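Local coordinates for protein RPA0582 (Rhodopseudomonas palustris, PDB 3HHL) that is of unknown function but belongs to the DUF1330 family, whose members adopt a dimeric alpha-beta-barrel fold, at residues A93-P96 with A100-E103. Residues are numbered along the deposited sequence; the frame is centred on the assembly and turned at random.
Sequences AEYP and AFVE
Tyr-95 and Phe-101 meet in a T-shaped aromatic pair that joins the last residue of strand 89-95 to helix 98-106, the helix that follows it in this ferredoxin-like domain of the dimeric alpha-beta-barrel clan. A smaller apolar contact lies beside the rings, nearer the turn, where Ala-100 CB approaches Pro-96 CD at 3.8 Å and Pro-96 CG at 4.0 Å. Close by, the backbone N of Ala-100 is hydrogen-bonded to Ser-97 OG.

In the aromatic pair the ring planes stand nearly perpendicular, at 87°, with their centroids 5.1 Å apart, and Phe-101 presents its edge to one face of Tyr-95. Phe-101 reaches the tyrosine because its CG lies anti to the backbone N (chi1 -175°); with CG anti to its own carbonyl carbon (chi1 -59°), Tyr-95 turns that face to the helix. Both rings are buried and also pack on Ile-25 and Met-27 of the adjacent strand 25-33, so the pair forms part of the layer between sheet and helices; Phe-101 additionally meets the ring of Phe-16. Were Tyr-95 cut back to an alanine, the edge of Phe-101 would probably lose the aromatic face it meets, and a gap would be likely to open between helix and sheet. Phe-101 CD1 sits over the centre of the tyrosine ring, 3.7 Å from Tyr-95 CE1 and 3.8 Å from Tyr-95 CZ.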
ATOM      1  N   ALA C  93       2.645  -8.990   4.770  1.00 32.32           N
ATOM      2  CA  ALA C  93       2.824 -10.354   5.301  1.00 32.32           C
ATOM      3  C   ALA C  93       3.470 -11.092   4.159  1.00 32.63           C
ATOM      4  O   ALA C  93       3.009 -10.990   3.029  1.00 33.57           O
ATOM      5  CB  ALA C  93       1.452 -10.993   5.687  1.00 30.94           C
ATOM      6  N   GLU C  94       4.526 -11.838   4.428  1.00 33.00           N
ATOM      7  CA  GLU C  94       5.109 -12.754   3.429  1.00 32.70           C
ATOM      8  C   GLU C  94       4.643 -14.178   3.701  1.00 32.99           C
ATOM      9  O   GLU C  94       4.585 -14.594   4.842  1.00 33.32           O
ATOM     10  CB  GLU C  94       6.628 -12.701   3.532  1.00 32.34           C
ATOM     11  CG  GLU C  94       7.357 -13.812   2.827  1.00 33.38           C
ATOM     12  CD  GLU C  94       8.844 -13.528   2.614  1.00 35.22           C
ATOM     13  OE1 GLU C  94       9.206 -12.316   2.532  1.00 35.93           O
ATOM     14  OE2 GLU C  94       9.640 -14.515   2.511  1.00 32.98           O
ATOM     15  N   TYR C  95       4.343 -14.940   2.651  1.00 33.52           N
ATOM     16  CA  TYR C  95       4.112 -16.381   2.781  1.00 32.89           C
ATOM     17  C   TYR C  95       5.024 -17.048   1.792  1.00 31.56           C
ATOM     18  O   TYR C  95       5.364 -16.458   0.810  1.00 31.16           O
ATOM     19  CB  TYR C  95       2.648 -16.724   2.530  1.00 33.30           C
ATOM     20  CG  TYR C  95       1.714 -16.004   3.486  1.00 36.55           C
ATOM     21  CD1 TYR C  95       1.385 -14.671   3.280  1.00 39.32           C
ATOM     22  CD2 TYR C  95       1.157 -16.651   4.588  1.00 39.09           C
ATOM     23  CE1 TYR C  95       0.531 -13.993   4.119  1.00 40.01           C
ATOM     24  CE2 TYR C  95       0.294 -15.977   5.448  1.00 41.16           C
ATOM     25  CZ  TYR C  95      -0.004 -14.635   5.200  1.00 42.85           C
ATOM     26  OH  TYR C  95      -0.821 -13.898   6.038  1.00 48.39           O
ATOM     27  N   PRO C  96       5.447 -18.284   2.061  1.00 30.60           N
ATOM     28  CA  PRO C  96       6.491 -18.820   1.210  1.00 29.91           C
ATOM     29  C   PRO C  96       5.943 -19.328  -0.109  1.00 30.12           C
ATOM     30  O   PRO C  96       6.703 -19.614  -1.056  1.00 29.52           O
ATOM     31  CB  PRO C  96       7.074 -19.946   2.066  1.00 29.30           C
ATOM     32  CG  PRO C  96       6.023 -20.284   3.026  1.00 28.72           C
ATOM     33  CD  PRO C  96       5.245 -19.098   3.275  1.00 29.98           C
ATOM     34  N   ALA C 100       0.749 -22.064   0.884  1.00 29.94           N
ATOM     35  CA  ALA C 100       0.799 -21.864   2.326  1.00 30.19           C
ATOM     36  C   ALA C 100      -0.382 -20.996   2.716  1.00 30.79           C
ATOM     37  O   ALA C 100      -1.032 -21.240   3.727  1.00 31.67           O
ATOM     38  CB  ALA C 100       2.107 -21.227   2.762  1.00 29.11           C
ATOM     39  N   PHE C 101      -0.657 -19.996   1.899  1.00 31.17           N
ATOM     40  CA  PHE C 101      -1.695 -19.059   2.187  1.00 32.21           C
ATOM     41  C   PHE C 101      -3.064 -19.709   2.072  1.00 32.27           C
ATOM     42  O   PHE C 101      -3.954 -19.396   2.853  1.00 32.53           O
ATOM     43  CB  PHE C 101      -1.616 -17.879   1.215  1.00 33.08           C
ATOM     44  CG  PHE C 101      -2.591 -16.781   1.510  1.00 32.94           C
ATOM     45  CD1 PHE C 101      -2.247 -15.730   2.326  1.00 35.61           C
ATOM     46  CD2 PHE C 101      -3.864 -16.814   0.994  1.00 34.06           C
ATOM     47  CE1 PHE C 101      -3.172 -14.716   2.612  1.00 34.42           C
ATOM     48  CE2 PHE C 101      -4.775 -15.810   1.283  1.00 33.48           C
ATOM     49  CZ  PHE C 101      -4.427 -14.775   2.072  1.00 33.45           C
ATOM     50  N   VAL C 102      -3.245 -20.589   1.097  1.00 32.21           N
ATOM     51  CA  VAL C 102      -4.516 -21.294   0.956  1.00 32.55           C
ATOM     52  C   VAL C 102      -4.740 -22.226   2.170  1.00 33.26           C
ATOM     53  O   VAL C 102      -5.854 -22.311   2.740  1.00 34.04           O
ATOM     54  CB  VAL C 102      -4.590 -22.037  -0.397  1.00 32.44           C
ATOM     55  CG1 VAL C 102      -5.749 -23.004  -0.449  1.00 31.10           C
ATOM     56  CG2 VAL C 102      -4.680 -21.045  -1.520  1.00 31.68           C
ATOM     57  N   GLU C 103      -3.678 -22.871   2.618  1.00 33.12           N
ATOM     58  CA  GLU C 103      -3.812 -23.795   3.711  1.00 33.64           C
ATOM     59  C   GLU C 103      -4.269 -23.038   4.957  1.00 34.11           C
ATOM     60  O   GLU C 103      -5.103 -23.524   5.716  1.00 33.60           O
ATOM     61  CB  GLU C 103      -2.504 -24.565   3.947  1.00 33.61           C
ATOM     62  CG  GLU C 103      -2.240 -25.662   2.921  1.00 34.25           C
ATOM     63  CD  GLU C 103      -3.370 -26.660   2.826  1.00 36.99           C
ATOM     64  OE1 GLU C 103      -3.941 -27.010   3.888  1.00 38.41           O
ATOM     65  OE2 GLU C 103      -3.674 -27.103   1.696  1.00 37.42           O
TER